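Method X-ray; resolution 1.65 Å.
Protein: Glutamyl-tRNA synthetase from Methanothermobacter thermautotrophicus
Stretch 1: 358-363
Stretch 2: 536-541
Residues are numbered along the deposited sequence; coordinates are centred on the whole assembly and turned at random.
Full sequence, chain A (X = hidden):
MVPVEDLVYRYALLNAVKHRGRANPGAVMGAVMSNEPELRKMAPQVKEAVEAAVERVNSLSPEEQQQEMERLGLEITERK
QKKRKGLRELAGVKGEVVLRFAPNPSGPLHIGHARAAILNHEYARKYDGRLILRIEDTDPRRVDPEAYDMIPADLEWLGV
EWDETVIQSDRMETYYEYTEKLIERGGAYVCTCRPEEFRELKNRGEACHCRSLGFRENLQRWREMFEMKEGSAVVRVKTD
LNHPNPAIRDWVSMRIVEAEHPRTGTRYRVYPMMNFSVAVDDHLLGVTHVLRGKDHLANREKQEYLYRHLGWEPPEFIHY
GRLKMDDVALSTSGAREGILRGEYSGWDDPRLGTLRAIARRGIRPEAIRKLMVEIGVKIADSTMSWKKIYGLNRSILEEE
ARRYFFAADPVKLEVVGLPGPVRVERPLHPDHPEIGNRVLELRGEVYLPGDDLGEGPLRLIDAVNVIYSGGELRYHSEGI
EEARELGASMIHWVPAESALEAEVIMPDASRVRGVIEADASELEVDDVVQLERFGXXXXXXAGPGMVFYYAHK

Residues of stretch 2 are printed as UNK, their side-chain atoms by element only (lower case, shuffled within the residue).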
# COMPACT_ATOMS: atom_id res chain seq x y z
N ILE A 358 -5.55 -4.55 0.42
CA ILE A 358 -6.31 -4.31 -0.81
C ILE A 358 -6.27 -5.52 -1.76
O ILE A 358 -7.28 -5.81 -2.42
CB ILE A 358 -5.95 -3.00 -1.54
CG1 ILE A 358 -4.49 -2.98 -1.98
CG2 ILE A 358 -6.24 -1.80 -0.64
CD1 ILE A 358 -4.13 -1.75 -2.80
N ALA A 359 -5.15 -6.22 -1.80
CA ALA A 359 -5.10 -7.47 -2.58
C ALA A 359 -6.12 -8.49 -2.09
O ALA A 359 -6.73 -9.22 -2.89
CB ALA A 359 -3.70 -8.07 -2.56
N ARG A 360 -6.32 -8.55 -0.77
CA ARG A 360 -7.21 -9.54 -0.20
C ARG A 360 -8.65 -9.24 -0.60
O ARG A 360 -9.48 -10.15 -0.61
CB ARG A 360 -7.08 -9.55 1.32
CG ARG A 360 -7.82 -10.70 1.99
CD ARG A 360 -7.83 -10.52 3.50
NE ARG A 360 -8.30 -11.73 4.17
CZ ARG A 360 -8.43 -11.85 5.49
NH1 ARG A 360 -8.13 -10.83 6.27
NH2 ARG A 360 -8.85 -12.99 6.01
N ARG A 361 -8.93 -7.98 -0.93
CA ARG A 361 -10.27 -7.55 -1.35
C ARG A 361 -10.52 -7.71 -2.85
O ARG A 361 -11.64 -7.51 -3.32
CB ARG A 361 -10.47 -6.08 -0.95
CG ARG A 361 -10.58 -5.89 0.55
CD ARG A 361 -10.50 -4.42 0.92
NE ARG A 361 -11.42 -3.60 0.14
CZ ARG A 361 -11.30 -2.29 -0.00
NH1 ARG A 361 -10.29 -1.63 0.57
NH2 ARG A 361 -12.19 -1.63 -0.72
N GLY A 362 -9.48 -8.06 -3.60
CA GLY A 362 -9.61 -8.23 -5.04
C GLY A 362 -9.24 -7.01 -5.86
O GLY A 362 -9.57 -6.92 -7.04
N ILE A 363 -8.55 -6.05 -5.24
CA ILE A 363 -7.96 -4.96 -6.02
C ILE A 363 -6.74 -5.49 -6.78
O ILE A 363 -5.83 -6.08 -6.19
CB ILE A 363 -7.53 -3.80 -5.12
CG1 ILE A 363 -8.69 -3.30 -4.26
CG2 ILE A 363 -6.93 -2.68 -5.98
CD1 ILE A 363 -9.89 -2.82 -5.05
N UNK A 536 -18.27 -6.10 -6.27
CA UNK A 536 -17.24 -7.08 -6.59
C UNK A 536 -16.58 -7.52 -5.29
O UNK A 536 -16.47 -6.73 -4.35
c UNK A 536 -16.67 -7.06 -9.89
c UNK A 536 -17.82 -4.60 -10.37
c UNK A 536 -17.16 -6.76 -11.15
c UNK A 536 -17.32 -4.91 -9.12
c UNK A 536 -16.20 -6.47 -7.51
c UNK A 536 -16.73 -6.14 -8.87
c UNK A 536 -17.74 -5.53 -11.39
N UNK A 537 -16.16 -8.79 -5.23
CA UNK A 537 -15.56 -9.31 -4.00
C UNK A 537 -14.68 -10.52 -4.30
O UNK A 537 -14.94 -11.27 -5.23
c UNK A 537 -16.65 -9.70 -2.99
N UNK A 538 -13.66 -10.70 -3.47
CA UNK A 538 -12.77 -11.85 -3.63
C UNK A 538 -13.15 -12.93 -2.63
O UNK A 538 -13.38 -12.64 -1.45
n UNK A 538 -7.47 -14.74 -1.01
n UNK A 538 -8.11 -13.24 -2.63
c UNK A 538 -10.34 -12.57 -3.38
c UNK A 538 -11.32 -11.41 -3.41
c UNK A 538 -8.88 -12.09 -3.12
n UNK A 538 -8.86 -13.00 -0.46
c UNK A 538 -8.15 -13.66 -1.37
N UNK A 539 -13.20 -14.18 -3.08
CA UNK A 539 -13.45 -15.31 -2.18
C UNK A 539 -12.19 -15.60 -1.35
O UNK A 539 -11.12 -15.93 -1.89
c UNK A 539 -14.16 -17.76 -2.04
c UNK A 539 -13.86 -16.56 -2.95
c UNK A 539 -14.42 -19.03 -2.85
c UNK A 539 -15.37 -17.47 -1.14
N UNK A 540 -12.33 -15.48 -0.04
CA UNK A 540 -11.19 -15.56 0.88
C UNK A 540 -11.10 -16.93 1.54
O UNK A 540 -10.01 -17.44 1.82
o UNK A 540 -9.01 -13.94 2.35
c UNK A 540 -10.08 -14.37 2.83
c UNK A 540 -11.31 -14.46 1.94
o UNK A 540 -10.19 -14.76 4.01
N UNK A 541 -12.26 -17.53 1.80
CA UNK A 541 -12.28 -18.90 2.30
C UNK A 541 -13.53 -19.61 1.82
O UNK A 541 -14.61 -19.03 1.76
c UNK A 541 -12.17 -18.93 3.83
o UNK A 541 -13.18 -18.13 4.43

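Position 536 carries seven side-chain carbons, one leading into a ring of six, with no oxygen on the ring; this is Phe-536. Its CA-to-CB bond points toward stretch 1, but the ring leads away; even CB is 6.3 Å from Arg-361 O, and the ring is farther. A wholly hydrocarbon ring suits this buried place, although it takes no part in the contact.

Position 537 has a single side-chain carbon, and so is Ala-537. Its CB points away from stretch 1, as expected on a strand whose side chains alternate, and a small apolar group fits the buried setting. Only its backbone comes near, with CA 4.4 Å from Arg-361 O.

Position 538 shows three carbons, a nitrogen, then a carbon carrying two more nitrogens: a guanidinium at the end of an extended chain. One terminal nitrogen lies 2.9 Å from Arg-360 O. This is Arg-538, with chi1 to chi3 all t. The long chain passes the end of the helix, its CD 3.6 Å from Ala-359 O. Arg-538 NH2 donates a hydrogen bond to Arg-360 O, which sits at the guanidinium edge, near its plane. An arginine suits this place because it combines the reach with a donor for that carbonyl.

Position 539 has four carbons forked at the second, which identifies Leu-539. It points away from stretch 1 and makes no contact with it, its branched hydrocarbon buried on the other side of the strand.

Position 540 has two carbons, the second bearing two oxygens. One oxygen lies 2.9 Å from Arg-360 NE and the other 3.0 Å from Arg-360 NH2; this is Asp-540. Its CA-to-CB bond points toward stretch 1. A carboxylate suits the place because it brings a negative charge and two acceptor oxygens: OD2 takes the hydrogen bond from Arg-360 NE and OD1 that from Arg-360 NH2, a two-pronged salt bridge, while OD2 also receives Arg-538 NH2 at 3.0 Å, again in a salt bridge.

Position 541 has one carbon and one oxygen. This is Ser-541, a small polar residue in a partly exposed place, beyond reach of stretch 1.

The contact works through charge and close backbone packing. Asp-540 lies between two arginines and offsets their positive charge, while Arg-538 NH2 joins the carboxylate to Arg-360 O. Nearby, Gly-362 closes the helix in a Schellman motif with positive phi: its N bonds to Ala-359 O and Ile-363 N to Ile-358 O, both at 3.1 Å. With no side chain, Gly-362 lets the strand approach; its N is 3.8 Å from Arg-538 CB, and a CB there would be tight against that atom.

Stretch 2 (536-541) FARLDS
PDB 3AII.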